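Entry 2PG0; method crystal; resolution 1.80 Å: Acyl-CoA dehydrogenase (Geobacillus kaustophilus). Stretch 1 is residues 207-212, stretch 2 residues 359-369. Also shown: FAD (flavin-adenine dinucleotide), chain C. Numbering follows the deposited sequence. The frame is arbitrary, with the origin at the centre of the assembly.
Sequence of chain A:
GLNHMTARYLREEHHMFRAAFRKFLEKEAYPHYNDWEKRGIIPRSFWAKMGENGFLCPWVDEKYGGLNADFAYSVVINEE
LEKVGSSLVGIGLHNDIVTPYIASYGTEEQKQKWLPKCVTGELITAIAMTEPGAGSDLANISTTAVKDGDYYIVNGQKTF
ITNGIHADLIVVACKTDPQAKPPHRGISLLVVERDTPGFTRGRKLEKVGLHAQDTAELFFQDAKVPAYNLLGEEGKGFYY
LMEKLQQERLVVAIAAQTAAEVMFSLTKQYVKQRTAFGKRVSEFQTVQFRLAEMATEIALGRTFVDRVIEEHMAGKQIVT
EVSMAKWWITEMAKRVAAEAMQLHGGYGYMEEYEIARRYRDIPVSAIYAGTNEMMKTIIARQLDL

Stretch 1 207-212: KVGLHA
Stretch 2 (359-369) YRDIPVSAIYA

A loop without regular structure can be held against a helix end when each side supplies the polar partner the other lacks, as residues 207-212 and 359-369 of this acyl-CoA dehydrogenase illustrate. Register is set where the CA atoms of Gly209 and Asp361 lie 4.7 Å apart. Gly209 is extended (phi/psi -151/-158); an ideal CB there would clash with Arg360 O and Asp361 OD1. Leu210 follows in the left-handed region (49/45), and its N donates to Asp361 OD1 at 2.8 Å, nearly linear at 171°; Asp361 has chi1 m. Arg360 (m, t, m, chi4 96°) returns the favour: its NH1 donates to Val208 O at 3.0 Å, at the guanidinium edge, while NE and NH2 are satisfied elsewhere in the structure. NH1 also lies over one face of the His211 ring, 3.3 Å from CE1. A water accepts from Arg360 NH1 (3.0 Å) and His211 N (3.2 Å) and donates to Asp361 OD1 (2.9 Å), linking both stretches. Within the loop, His211 NE2 donates to Lys207 O (2.9 Å) and Lys207 NZ to Leu210 O (2.9 Å). Leu210 (m, p) completes the apolar side, with CD1 4.1 Å from Val364 CG1 and CD2 4.1 Å from Tyr368 CE2, at that ring's edge. In the 3-10 segment, Ser365 OG (chi1 p) donates to Ile362 O at 2.8 Å.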

# COMPACT_ATOMS: atom_id res chain seq x y z
N LYS A 207 -7.77 -21.95 -18.26
CA LYS A 207 -7.66 -20.83 -17.31
C LYS A 207 -6.27 -20.74 -16.67
O LYS A 207 -5.48 -21.69 -16.74
CB LYS A 207 -8.73 -20.97 -16.22
CG LYS A 207 -10.11 -21.44 -16.72
CD LYS A 207 -11.15 -21.49 -15.58
CE LYS A 207 -10.78 -22.50 -14.48
NZ LYS A 207 -10.75 -23.89 -15.00
N VAL A 208 -5.98 -19.60 -16.04
CA VAL A 208 -4.72 -19.40 -15.31
C VAL A 208 -4.55 -20.44 -14.20
O VAL A 208 -3.46 -20.94 -13.97
CB VAL A 208 -4.64 -17.97 -14.72
CG1 VAL A 208 -3.46 -17.83 -13.75
CG2 VAL A 208 -4.54 -16.94 -15.86
N GLY A 209 -5.66 -20.75 -13.53
CA GLY A 209 -5.68 -21.75 -12.46
C GLY A 209 -7.03 -22.42 -12.34
O GLY A 209 -7.81 -22.43 -13.30
N LEU A 210 -7.32 -22.98 -11.16
CA LEU A 210 -8.49 -23.84 -10.95
C LEU A 210 -8.54 -24.89 -12.06
O LEU A 210 -9.60 -25.17 -12.63
CB LEU A 210 -9.79 -23.01 -10.88
CG LEU A 210 -10.27 -22.47 -9.53
CD1 LEU A 210 -9.22 -21.58 -8.87
CD2 LEU A 210 -11.59 -21.70 -9.66
N HIS A 211 -7.38 -25.48 -12.35
CA HIS A 211 -7.21 -26.34 -13.51
C HIS A 211 -8.09 -27.60 -13.50
O HIS A 211 -8.44 -28.12 -14.56
CB HIS A 211 -5.74 -26.72 -13.70
CG HIS A 211 -4.91 -25.64 -14.34
ND1 HIS A 211 -3.53 -25.70 -14.39
CD2 HIS A 211 -5.26 -24.48 -14.95
CE1 HIS A 211 -3.07 -24.62 -15.01
NE2 HIS A 211 -4.11 -23.87 -15.35
N ALA A 212 -8.45 -28.08 -12.31
CA ALA A 212 -9.32 -29.26 -12.19
C ALA A 212 -10.82 -28.93 -12.14
O ALA A 212 -11.65 -29.83 -12.08
CB ALA A 212 -8.91 -30.14 -11.00
N TYR A 359 -0.91 -19.83 -5.73
CA TYR A 359 -0.75 -18.48 -6.29
C TYR A 359 -1.61 -18.26 -7.54
O TYR A 359 -2.27 -17.23 -7.67
CB TYR A 359 0.73 -18.19 -6.59
CG TYR A 359 0.99 -16.86 -7.26
CD1 TYR A 359 1.37 -15.74 -6.50
CD2 TYR A 359 0.89 -16.71 -8.64
CE1 TYR A 359 1.63 -14.52 -7.11
CE2 TYR A 359 1.14 -15.50 -9.26
CZ TYR A 359 1.51 -14.40 -8.49
OH TYR A 359 1.77 -13.19 -9.09
N ARG A 360 -1.58 -19.23 -8.46
CA ARG A 360 -2.39 -19.15 -9.69
C ARG A 360 -3.89 -19.23 -9.41
O ARG A 360 -4.69 -18.67 -10.16
CB ARG A 360 -1.99 -20.24 -10.68
CG ARG A 360 -0.64 -20.02 -11.38
CD ARG A 360 -0.39 -21.02 -12.49
NE ARG A 360 -0.15 -22.37 -11.96
CZ ARG A 360 -1.09 -23.31 -11.85
NH1 ARG A 360 -2.33 -23.07 -12.24
NH2 ARG A 360 -0.76 -24.50 -11.34
N ASP A 361 -4.26 -19.91 -8.33
CA ASP A 361 -5.67 -20.17 -8.01
C ASP A 361 -6.38 -18.97 -7.37
O ASP A 361 -7.57 -18.74 -7.59
CB ASP A 361 -5.81 -21.41 -7.11
CG ASP A 361 -5.61 -22.73 -7.87
OD1 ASP A 361 -5.40 -22.68 -9.10
OD2 ASP A 361 -5.68 -23.81 -7.23
N ILE A 362 -5.63 -18.20 -6.59
CA ILE A 362 -6.26 -17.17 -5.75
C ILE A 362 -6.87 -15.94 -6.46
O ILE A 362 -7.92 -15.47 -6.02
CB ILE A 362 -5.34 -16.74 -4.56
CG1 ILE A 362 -6.14 -15.97 -3.49
CG2 ILE A 362 -4.09 -15.97 -5.04
CD1 ILE A 362 -7.23 -16.83 -2.82
N PRO A 363 -6.24 -15.41 -7.53
CA PRO A 363 -6.66 -14.05 -7.92
C PRO A 363 -8.08 -13.95 -8.48
O PRO A 363 -8.70 -12.86 -8.43
CB PRO A 363 -5.60 -13.63 -8.95
CG PRO A 363 -5.06 -14.89 -9.49
CD PRO A 363 -5.17 -15.93 -8.41
N VAL A 364 -8.61 -15.07 -8.96
CA VAL A 364 -9.97 -15.11 -9.50
C VAL A 364 -11.04 -14.90 -8.41
O VAL A 364 -12.17 -14.50 -8.71
CB VAL A 364 -10.22 -16.39 -10.35
CG1 VAL A 364 -10.21 -17.65 -9.48
CG2 VAL A 364 -11.53 -16.27 -11.12
N SER A 365 -10.67 -15.14 -7.15
CA SER A 365 -11.62 -14.94 -6.05
C SER A 365 -12.07 -13.48 -5.94
O SER A 365 -13.13 -13.21 -5.41
CB SER A 365 -11.06 -15.47 -4.72
OG SER A 365 -9.99 -14.67 -4.24
N ALA A 366 -11.26 -12.55 -6.47
CA ALA A 366 -11.58 -11.12 -6.48
C ALA A 366 -12.55 -10.75 -7.60
O ALA A 366 -13.07 -9.63 -7.67
CB ALA A 366 -10.28 -10.31 -6.61
N ILE A 367 -12.81 -11.72 -8.47
CA ILE A 367 -13.62 -11.51 -9.68
C ILE A 367 -14.98 -12.18 -9.57
O ILE A 367 -16.01 -11.52 -9.79
CB ILE A 367 -12.85 -11.96 -10.95
CG1 ILE A 367 -11.61 -11.08 -11.16
CG2 ILE A 367 -13.74 -11.89 -12.20
CD1 ILE A 367 -10.59 -11.64 -12.16
N TYR A 368 -15.02 -13.47 -9.24
CA TYR A 368 -16.31 -14.16 -9.24
C TYR A 368 -17.13 -13.93 -7.97
O TYR A 368 -16.61 -13.40 -6.99
CB TYR A 368 -16.19 -15.65 -9.64
CG TYR A 368 -15.28 -16.53 -8.80
CD1 TYR A 368 -15.32 -16.51 -7.40
CD2 TYR A 368 -14.43 -17.45 -9.42
CE1 TYR A 368 -14.50 -17.36 -6.64
CE2 TYR A 368 -13.61 -18.29 -8.67
CZ TYR A 368 -13.65 -18.24 -7.29
OH TYR A 368 -12.84 -19.09 -6.57
N ALA A 369 -18.41 -14.33 -8.02
CA ALA A 369 -19.42 -14.00 -7.00
C ALA A 369 -19.66 -12.49 -6.89
O ALA A 369 -20.18 -12.00 -5.89
CB ALA A 369 -19.09 -14.63 -5.64
PA FAD C . -17.16 -7.18 -16.33
O1A FAD C . -17.15 -6.95 -17.81
O2A FAD C . -18.54 -7.08 -15.72
O5B FAD C . -16.16 -6.13 -15.62
C5B FAD C . -14.81 -6.01 -16.07
C4B FAD C . -14.07 -5.09 -15.09
O4B FAD C . -14.72 -3.83 -15.06
C3B FAD C . -14.13 -5.65 -13.67
O3B FAD C . -12.92 -5.39 -12.98
C2B FAD C . -15.22 -4.84 -13.02
O2B FAD C . -15.11 -4.77 -11.61
C1B FAD C . -15.05 -3.50 -13.73
N9A FAD C . -16.29 -2.70 -13.62
C8A FAD C . -17.50 -2.95 -14.20
N7A FAD C . -18.37 -1.99 -13.82
C5A FAD C . -17.72 -1.12 -13.01
C6A FAD C . -18.13 0.03 -12.35
N6A FAD C . -19.41 0.40 -12.37
N1A FAD C . -17.22 0.72 -11.56
C2A FAD C . -15.92 0.27 -11.43
N3A FAD C . -15.51 -0.87 -12.10
C4A FAD C . -16.40 -1.56 -12.87
N1 FAD C . -20.76 -16.77 -13.52
C2 FAD C . -21.93 -17.48 -13.29
O2 FAD C . -23.02 -16.96 -13.53
N3 FAD C . -21.87 -18.79 -12.81
C4 FAD C . -20.64 -19.37 -12.57
O4 FAD C . -20.60 -20.54 -12.16
C4X FAD C . -19.47 -18.65 -12.78
N5 FAD C . -18.23 -19.23 -12.53
C5X FAD C . -17.06 -18.53 -12.78
C6 FAD C . -15.84 -19.14 -12.54
C7 FAD C . -14.66 -18.45 -12.77
C7M FAD C . -13.36 -19.16 -12.49
C8 FAD C . -14.70 -17.12 -13.25
C8M FAD C . -13.47 -16.31 -13.52
C9 FAD C . -15.93 -16.51 -13.49
C9A FAD C . -17.12 -17.21 -13.25
N10 FAD C . -18.36 -16.61 -13.48
C10 FAD C . -19.53 -17.34 -13.27
C1' FAD C . -18.48 -15.16 -13.91
C2' FAD C . -18.05 -14.10 -12.89
O2' FAD C . -18.99 -13.89 -11.86
C3' FAD C . -17.84 -12.80 -13.66
O3' FAD C . -16.60 -12.93 -14.33
C4' FAD C . -17.84 -11.53 -12.79
O4' FAD C . -19.12 -11.26 -12.25
C5' FAD C . -17.37 -10.30 -13.58
O5' FAD C . -18.09 -10.17 -14.79
P FAD C . -17.26 -10.00 -16.16
O1P FAD C . -16.23 -11.08 -16.29
O2P FAD C . -18.22 -9.98 -17.32
O3P FAD C . -16.47 -8.59 -16.01
O HOH W 1 -4.56 -24.70 -11.03